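Nicotinate-nucleotide diphosphorylase (Carboxylating) (Streptococcus pyogenes GA06023, PDB 5HUO) catalyses the conversion of quinolinate and phosphoribosyl diphosphate to nicotinate mononucleotide, carbon dioxide and diphosphate, a step of NAD(+) biosynthesis. Local coordinates at residues G264-M276 / F282-S294. Numbering follows the deposited sequence.
Sequences GRSRIECSGNIDM and FRGLAIDYVSSGS. With SO4 (sulfate ion), chain H; SO4 (sulfate ion), chain I; SO4 (sulfate ion), chain G.
The Y289 ring carries E269 CB over one face, 3.7 Å from its centroid, a CH-pi contact. Chi1 of Y289 (66°) places the ring beside E269 for this. The F282 ring has V290 CG1 over one face, offset toward the rim, while C270 CB and I274 CG1 approach obliquely. The R267 guanidinium is met at its edge by D288 OD1 and two sulfates, probably from the crystallisation liquor; NE bonds O4 of the chain H ion and NH2 bonds O3 of the chain G ion. Its NH1 forms a salt bridge to D288 OD1 at 2.9 Å, with the two planes almost perpendicular. D288 OD2 accepts from I268 N at 2.7 Å through its anti lone pair, so both carboxylate oxygens are held. E269 OE1 accepts from S291 OG at 2.7 Å, also through its anti lone pair. I268 O takes both D288 N and Y289 N. C270 N bonds Y289 O, and S291 N bonds C270 O, as in parallel pairing. Strands 267-271 and 289-291 are neighbours in the parallel sheet that forms the open alpha/beta barrel of the C-terminal domain, as in this family. Strand 244-248 flanks 267-271, helix 252-262 packs on C270 and I287, and F220 of the second subunit meets the Y289 ring.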
ATOM      1  N   GLY A 264     -32.227   3.651 -36.848  1.00144.84           N
ATOM      2  CA  GLY A 264     -31.221   4.628 -36.372  1.00139.78           C
ATOM      3  C   GLY A 264     -31.587   5.349 -35.092  1.00138.42           C
ATOM      4  O   GLY A 264     -30.965   6.332 -34.736  1.00134.25           O
ATOM      5  N   ARG A 265     -32.583   4.834 -34.386  1.00140.77           N
ATOM      6  CA  ARG A 265     -32.994   5.424 -33.103  1.00142.29           C
ATOM      7  C   ARG A 265     -32.017   5.126 -31.962  1.00135.92           C
ATOM      8  O   ARG A 265     -31.968   5.843 -30.954  1.00134.82           O
ATOM      9  CB  ARG A 265     -34.417   4.980 -32.733  1.00149.23           C
ATOM     10  CG  ARG A 265     -35.476   5.818 -33.460  1.00150.63           C
ATOM     11  CD  ARG A 265     -36.476   4.936 -34.170  1.00155.55           C
ATOM     12  NE  ARG A 265     -37.497   4.392 -33.294  1.00158.06           N
ATOM     13  CZ  ARG A 265     -38.150   3.249 -33.503  1.00160.05           C
ATOM     14  NH1 ARG A 265     -37.914   2.489 -34.555  1.00162.90           N
ATOM     15  NH2 ARG A 265     -39.051   2.841 -32.624  1.00162.56           N
ATOM     16  N   SER A 266     -31.243   4.073 -32.157  1.00130.80           N
ATOM     17  CA  SER A 266     -30.120   3.729 -31.287  1.00123.66           C
ATOM     18  C   SER A 266     -28.939   3.204 -32.076  1.00118.72           C
ATOM     19  O   SER A 266     -29.070   2.798 -33.224  1.00119.89           O
ATOM     20  CB  SER A 266     -30.531   2.653 -30.284  1.00123.19           C
ATOM     21  OG  SER A 266     -31.742   3.031 -29.704  1.00123.60           O
ATOM     22  N   ARG A 267     -27.795   3.169 -31.405  1.00113.88           N
ATOM     23  CA  ARG A 267     -26.592   2.502 -31.934  1.00110.96           C
ATOM     24  C   ARG A 267     -26.735   1.006 -31.759  1.00112.14           C
ATOM     25  O   ARG A 267     -27.414   0.550 -30.850  1.00110.24           O
ATOM     26  CB  ARG A 267     -25.345   2.909 -31.197  1.00106.24           C
ATOM     27  CG  ARG A 267     -24.984   4.350 -31.309  1.00102.68           C
ATOM     28  CD  ARG A 267     -24.429   4.585 -32.688  1.00101.98           C
ATOM     29  NE  ARG A 267     -24.078   5.969 -32.852  1.00102.86           N
ATOM     30  CZ  ARG A 267     -23.796   6.562 -34.004  1.00105.89           C
ATOM     31  NH1 ARG A 267     -23.803   5.901 -35.130  1.00107.57           N
ATOM     32  NH2 ARG A 267     -23.473   7.855 -34.022  1.00108.68           N
ATOM     33  N   ILE A 268     -26.158   0.259 -32.684  1.00112.74           N
ATOM     34  CA  ILE A 268     -26.378  -1.183 -32.704  1.00116.00           C
ATOM     35  C   ILE A 268     -25.069  -1.892 -32.581  1.00114.20           C
ATOM     36  O   ILE A 268     -24.138  -1.648 -33.361  1.00115.32           O
ATOM     37  CB  ILE A 268     -27.126  -1.683 -33.948  1.00120.90           C
ATOM     38  CG1 ILE A 268     -28.437  -0.905 -34.158  1.00125.17           C
ATOM     39  CG2 ILE A 268     -27.425  -3.180 -33.834  1.00122.15           C
ATOM     40  CD1 ILE A 268     -29.056  -1.104 -35.556  1.00131.04           C
ATOM     41  N   GLU A 269     -25.024  -2.764 -31.583  1.00112.10           N
ATOM     42  CA  GLU A 269     -23.874  -3.639 -31.318  1.00112.21           C
ATOM     43  C   GLU A 269     -24.306  -5.087 -31.525  1.00115.37           C
ATOM     44  O   GLU A 269     -25.392  -5.451 -31.080  1.00123.00           O
ATOM     45  CB  GLU A 269     -23.348  -3.455 -29.887  1.00108.24           C
ATOM     46  CG  GLU A 269     -22.461  -4.599 -29.333  1.00107.04           C
ATOM     47  CD  GLU A 269     -21.895  -4.335 -27.905  1.00105.47           C
ATOM     48  OE1 GLU A 269     -20.975  -5.059 -27.433  1.00101.70           O
ATOM     49  OE2 GLU A 269     -22.366  -3.370 -27.237  1.00102.29           O
ATOM     50  N   CYS A 270     -23.491  -5.879 -32.210  1.00112.84           N
ATOM     51  CA  CYS A 270     -23.686  -7.301 -32.223  1.00115.44           C
ATOM     52  C   CYS A 270     -22.646  -7.929 -31.333  1.00113.89           C
ATOM     53  O   CYS A 270     -21.489  -7.565 -31.346  1.00112.58           O
ATOM     54  CB  CYS A 270     -23.605  -7.889 -33.614  1.00118.91           C
ATOM     55  SG  CYS A 270     -25.089  -7.570 -34.607  1.00126.77           S
ATOM     56  N   SER A 271     -23.053  -8.943 -30.586  1.00117.24           N
ATOM     57  CA  SER A 271     -22.132  -9.646 -29.671  1.00116.32           C
ATOM     58  C   SER A 271     -22.516 -11.097 -29.456  1.00119.89           C
ATOM     59  O   SER A 271     -23.609 -11.524 -29.818  1.00122.80           O
ATOM     60  CB  SER A 271     -22.118  -8.953 -28.354  1.00115.22           C
ATOM     61  OG  SER A 271     -21.248  -9.612 -27.457  1.00115.08           O
ATOM     62  N   GLY A 272     -21.538 -11.846 -28.985  1.00122.72           N
ATOM     63  CA  GLY A 272     -21.673 -13.288 -28.743  1.00129.45           C
ATOM     64  C   GLY A 272     -21.338 -14.205 -29.926  1.00134.05           C
ATOM     65  O   GLY A 272     -21.838 -13.997 -31.055  1.00130.41           O
ATOM     66  N   ASN A 273     -20.528 -15.240 -29.641  1.00140.42           N
ATOM     67  CA  ASN A 273     -20.069 -16.211 -30.664  1.00147.58           C
ATOM     68  C   ASN A 273     -19.404 -15.463 -31.814  1.00144.20           C
ATOM     69  O   ASN A 273     -19.842 -15.546 -32.968  1.00137.41           O
ATOM     70  CB  ASN A 273     -21.254 -17.087 -31.193  1.00157.07           C
ATOM     71  CG  ASN A 273     -20.798 -18.304 -32.032  1.00164.04           C
ATOM     72  OD1 ASN A 273     -19.989 -19.128 -31.577  1.00170.05           O
ATOM     73  ND2 ASN A 273     -21.335 -18.429 -33.250  1.00163.02           N
ATOM     74  N   ILE A 274     -18.417 -14.641 -31.459  1.00141.08           N
ATOM     75  CA  ILE A 274     -17.700 -13.834 -32.444  1.00137.21           C
ATOM     76  C   ILE A 274     -16.227 -14.151 -32.331  1.00137.53           C
ATOM     77  O   ILE A 274     -15.582 -13.827 -31.343  1.00136.46           O
ATOM     78  CB  ILE A 274     -17.909 -12.317 -32.280  1.00131.35           C
ATOM     79  CG1 ILE A 274     -19.379 -11.953 -32.554  1.00130.49           C
ATOM     80  CG2 ILE A 274     -16.949 -11.565 -33.207  1.00129.00           C
ATOM     81  CD1 ILE A 274     -19.755 -10.509 -32.320  1.00132.27           C
ATOM     82  N   ASP A 275     -15.707 -14.755 -33.384  1.00137.78           N
ATOM     83  CA  ASP A 275     -14.292 -15.099 -33.461  1.00137.54           C
ATOM     84  C   ASP A 275     -13.752 -14.878 -34.890  1.00135.56           C
ATOM     85  O   ASP A 275     -14.466 -14.349 -35.760  1.00132.59           O
ATOM     86  CB  ASP A 275     -14.082 -16.531 -32.951  1.00141.29           C
ATOM     87  CG  ASP A 275     -14.569 -17.612 -33.939  1.00146.21           C
ATOM     88  OD1 ASP A 275     -14.416 -17.458 -35.177  1.00143.40           O
ATOM     89  OD2 ASP A 275     -15.061 -18.645 -33.450  1.00143.82           O
ATOM     90  N   MET A 276     -12.518 -15.307 -35.124  1.00132.68           N
ATOM     91  CA  MET A 276     -11.888 -15.182 -36.447  1.00137.05           C
ATOM     92  C   MET A 276     -12.727 -15.706 -37.619  1.00143.36           C
ATOM     93  O   MET A 276     -12.824 -15.073 -38.650  1.00142.18           O
ATOM     94  CB  MET A 276     -10.547 -15.906 -36.472  1.00137.53           C
ATOM     95  CG  MET A 276      -9.409 -15.030 -36.035  1.00135.13           C
ATOM     96  SD  MET A 276      -9.156 -13.758 -37.263  1.00130.95           S
ATOM     97  CE  MET A 276      -7.708 -14.401 -38.070  1.00129.83           C
ATOM     98  N   PHE A 282     -20.708 -10.448 -40.461  1.00127.27           N
ATOM     99  CA  PHE A 282     -21.262  -9.121 -40.213  1.00122.97           C
ATOM    100  C   PHE A 282     -20.905  -8.153 -41.320  1.00122.80           C
ATOM    101  O   PHE A 282     -21.403  -7.037 -41.346  1.00120.81           O
ATOM    102  CB  PHE A 282     -20.826  -8.573 -38.853  1.00118.61           C
ATOM    103  CG  PHE A 282     -21.164  -9.473 -37.726  1.00117.60           C
ATOM    104  CD1 PHE A 282     -22.410  -9.436 -37.148  1.00120.02           C
ATOM    105  CD2 PHE A 282     -20.242 -10.366 -37.249  1.00117.40           C
ATOM    106  CE1 PHE A 282     -22.739 -10.284 -36.092  1.00121.54           C
ATOM    107  CE2 PHE A 282     -20.539 -11.214 -36.200  1.00119.60           C
ATOM    108  CZ  PHE A 282     -21.790 -11.180 -35.618  1.00121.02           C
ATOM    109  N   ARG A 283     -20.043  -8.564 -42.240  1.00124.23           N
ATOM    110  CA  ARG A 283     -19.605  -7.650 -43.309  1.00126.98           C
ATOM    111  C   ARG A 283     -20.780  -7.003 -44.039  1.00131.02           C
ATOM    112  O   ARG A 283     -21.751  -7.659 -44.410  1.00136.01           O
ATOM    113  CB  ARG A 283     -18.725  -8.344 -44.314  1.00129.47           C
ATOM    114  CG  ARG A 283     -18.036  -7.362 -45.237  1.00131.49           C
ATOM    115  CD  ARG A 283     -17.121  -8.105 -46.187  1.00134.88           C
ATOM    116  NE  ARG A 283     -15.946  -8.657 -45.515  1.00134.27           N
ATOM    117  CZ  ARG A 283     -15.364  -9.819 -45.801  1.00134.47           C
ATOM    118  NH1 ARG A 283     -15.832 -10.603 -46.741  1.00138.90           N
ATOM    119  NH2 ARG A 283     -14.296 -10.193 -45.129  1.00132.67           N
ATOM    120  N   GLY A 284     -20.708  -5.692 -44.173  1.00132.06           N
ATOM    121  CA  GLY A 284     -21.727  -4.932 -44.899  1.00134.21           C
ATOM    122  C   GLY A 284     -23.054  -4.611 -44.215  1.00135.02           C
ATOM    123  O   GLY A 284     -23.865  -3.912 -44.805  1.00137.47           O
ATOM    124  N   LEU A 285     -23.288  -5.089 -42.994  1.00133.11           N
ATOM    125  CA  LEU A 285     -24.512  -4.697 -42.251  1.00133.08           C
ATOM    126  C   LEU A 285     -24.430  -3.267 -41.735  1.00130.46           C
ATOM    127  O   LEU A 285     -23.370  -2.716 -41.557  1.00124.06           O
ATOM    128  CB  LEU A 285     -24.833  -5.614 -41.078  1.00132.13           C
ATOM    129  CG  LEU A 285     -24.757  -7.096 -41.418  1.00136.22           C
ATOM    130  CD1 LEU A 285     -25.115  -7.985 -40.239  1.00134.23           C
ATOM    131  CD2 LEU A 285     -25.643  -7.415 -42.628  1.00141.06           C
ATOM    132  N   ALA A 286     -25.588  -2.683 -41.517  1.00134.57           N
ATOM    133  CA  ALA A 286     -25.685  -1.320 -41.020  1.00134.87           C
ATOM    134  C   ALA A 286     -25.834  -1.404 -39.499  1.00132.40           C
ATOM    135  O   ALA A 286     -26.824  -0.989 -38.907  1.00136.38           O
ATOM    136  CB  ALA A 286     -26.858  -0.574 -41.649  1.00138.63           C
ATOM    137  N   ILE A 287     -24.816  -1.966 -38.880  1.00126.77           N
ATOM    138  CA  ILE A 287     -24.672  -1.930 -37.433  1.00118.82           C
ATOM    139  C   ILE A 287     -23.484  -1.076 -37.185  1.00112.23           C
ATOM    140  O   ILE A 287     -22.644  -0.898 -38.063  1.00110.74           O
ATOM    141  CB  ILE A 287     -24.476  -3.319 -36.812  1.00118.20           C
ATOM    142  CG1 ILE A 287     -23.179  -3.967 -37.292  1.00116.56           C
ATOM    143  CG2 ILE A 287     -25.642  -4.206 -37.176  1.00121.81           C
ATOM    144  CD1 ILE A 287     -22.863  -5.253 -36.566  1.00116.88           C
ATOM    145  N   ASP A 288     -23.394  -0.583 -35.970  1.00107.37           N
ATOM    146  CA  ASP A 288     -22.290   0.316 -35.598  1.00103.32           C
ATOM    147  C   ASP A 288     -21.013  -0.411 -35.168  1.00 99.19           C
ATOM    148  O   ASP A 288     -19.915   0.005 -35.531  1.00 95.60           O
ATOM    149  CB  ASP A 288     -22.741   1.278 -34.534  1.00102.95           C
ATOM    150  CG  ASP A 288     -23.922   2.129 -35.009  1.00105.31           C
ATOM    151  OD1 ASP A 288     -23.677   3.080 -35.791  1.00103.97           O
ATOM    152  OD2 ASP A 288     -25.063   1.848 -34.575  1.00106.05           O
ATOM    153  N   TYR A 289     -21.163  -1.473 -34.387  1.00 97.34           N
ATOM    154  CA  TYR A 289     -19.992  -2.278 -33.992  1.00 94.74           C
ATOM    155  C   TYR A 289     -20.296  -3.718 -33.542  1.00 95.70           C
ATOM    156  O   TYR A 289     -21.446  -4.103 -33.390  1.00 98.63           O
ATOM    157  CB  TYR A 289     -19.221  -1.580 -32.910  1.00 91.33           C
ATOM    158  CG  TYR A 289     -19.921  -1.433 -31.570  1.00 91.12           C
ATOM    159  CD1 TYR A 289     -20.845  -0.426 -31.354  1.00 91.32           C
ATOM    160  CD2 TYR A 289     -19.558  -2.206 -30.498  1.00 90.85           C
ATOM    161  CE1 TYR A 289     -21.392  -0.222 -30.100  1.00 90.61           C
ATOM    162  CE2 TYR A 289     -20.107  -2.018 -29.241  1.00 90.96           C
ATOM    163  CZ  TYR A 289     -21.038  -1.022 -29.042  1.00 90.03           C
ATOM    164  OH  TYR A 289     -21.611  -0.851 -27.788  1.00 88.77           O
ATOM    165  N   VAL A 290     -19.233  -4.501 -33.417  1.00 93.34           N
ATOM    166  CA  VAL A 290     -19.279  -5.796 -32.781  1.00 92.98           C
ATOM    167  C   VAL A 290     -18.281  -5.856 -31.648  1.00 91.41           C
ATOM    168  O   VAL A 290     -17.296  -5.095 -31.609  1.00 89.70           O
ATOM    169  CB  VAL A 290     -18.913  -6.922 -33.734  1.00 94.97           C
ATOM    170  CG1 VAL A 290     -19.879  -6.930 -34.891  1.00 97.64           C
ATOM    171  CG2 VAL A 290     -17.474  -6.828 -34.223  1.00 93.21           C
ATOM    172  N   SER A 291     -18.515  -6.769 -30.723  1.00 92.12           N
ATOM    173  CA  SER A 291     -17.598  -6.934 -29.545  1.00 90.98           C
ATOM    174  C   SER A 291     -17.186  -8.378 -29.367  1.00 92.16           C
ATOM    175  O   SER A 291     -17.988  -9.304 -29.596  1.00 94.30           O
ATOM    176  CB  SER A 291     -18.223  -6.371 -28.237  1.00 90.55           C
ATOM    177  OG  SER A 291     -19.364  -7.144 -27.831  1.00 92.42           O
ATOM    178  N   SER A 292     -15.977  -8.550 -28.879  1.00 91.16           N
ATOM    179  CA  SER A 292     -15.416  -9.863 -28.642  1.00 92.23           C
ATOM    180  C   SER A 292     -14.598  -9.937 -27.327  1.00 91.45           C
ATOM    181  O   SER A 292     -13.619  -9.248 -27.122  1.00 89.84           O
ATOM    182  CB  SER A 292     -14.522 -10.263 -29.807  1.00 92.51           C
ATOM    183  OG  SER A 292     -14.033 -11.594 -29.639  1.00 94.88           O
ATOM    184  N   GLY A 293     -14.963 -10.875 -26.485  1.00 92.89           N
ATOM    185  CA  GLY A 293     -14.156 -11.204 -25.294  1.00 92.73           C
ATOM    186  C   GLY A 293     -12.822 -11.870 -25.579  1.00 92.65           C
ATOM    187  O   GLY A 293     -11.890 -11.745 -24.802  1.00 91.95           O
ATOM    188  N   SER A 294     -12.761 -12.613 -26.686  1.00 93.59           N
ATOM    189  CA  SER A 294     -11.561 -13.420 -27.011  1.00 93.90           C
ATOM    190  C   SER A 294     -10.321 -12.583 -27.228  1.00 91.96           C
ATOM    191  O   SER A 294      -9.194 -12.998 -26.991  1.00 91.88           O
ATOM    192  CB  SER A 294     -11.806 -14.241 -28.241  1.00 95.30           C
ATOM    193  OG  SER A 294     -12.932 -15.041 -28.043  1.00 97.29           O
TER
HETATM  194  S   SO4 H 302     -23.632   8.813 -30.725  1.00 97.89           S
HETATM  195  O1  SO4 H 302     -22.276   8.301 -31.058  1.00 90.87           O
HETATM  196  O2  SO4 H 302     -23.982  10.079 -31.452  1.00 92.39           O
HETATM  197  O3  SO4 H 302     -23.720   8.935 -29.245  1.00 94.46           O
HETATM  198  O4  SO4 H 302     -24.622   7.810 -31.147  1.00119.92           O
HETATM  199  S   SO4 I 303     -17.101 -13.748 -25.863  1.00 71.10           S
HETATM  200  O1  SO4 I 303     -17.327 -14.448 -27.135  1.00 77.34           O
HETATM  201  O2  SO4 I 303     -16.940 -12.326 -26.157  1.00 79.46           O
HETATM  202  O3  SO4 I 303     -18.317 -13.807 -25.073  1.00 71.58           O
HETATM  203  O4  SO4 I 303     -15.969 -14.299 -25.082  1.00 62.32           O
HETATM  204  S   SO4 G 301     -22.287   9.604 -37.124  1.00122.66           S
HETATM  205  O1  SO4 G 301     -21.715   9.311 -38.455  1.00127.07           O
HETATM  206  O2  SO4 G 301     -22.758  11.011 -37.055  1.00124.30           O
HETATM  207  O3  SO4 G 301     -23.411   8.662 -36.894  1.00113.96           O
HETATM  208  O4  SO4 G 301     -21.236   9.414 -36.100  1.00113.48           O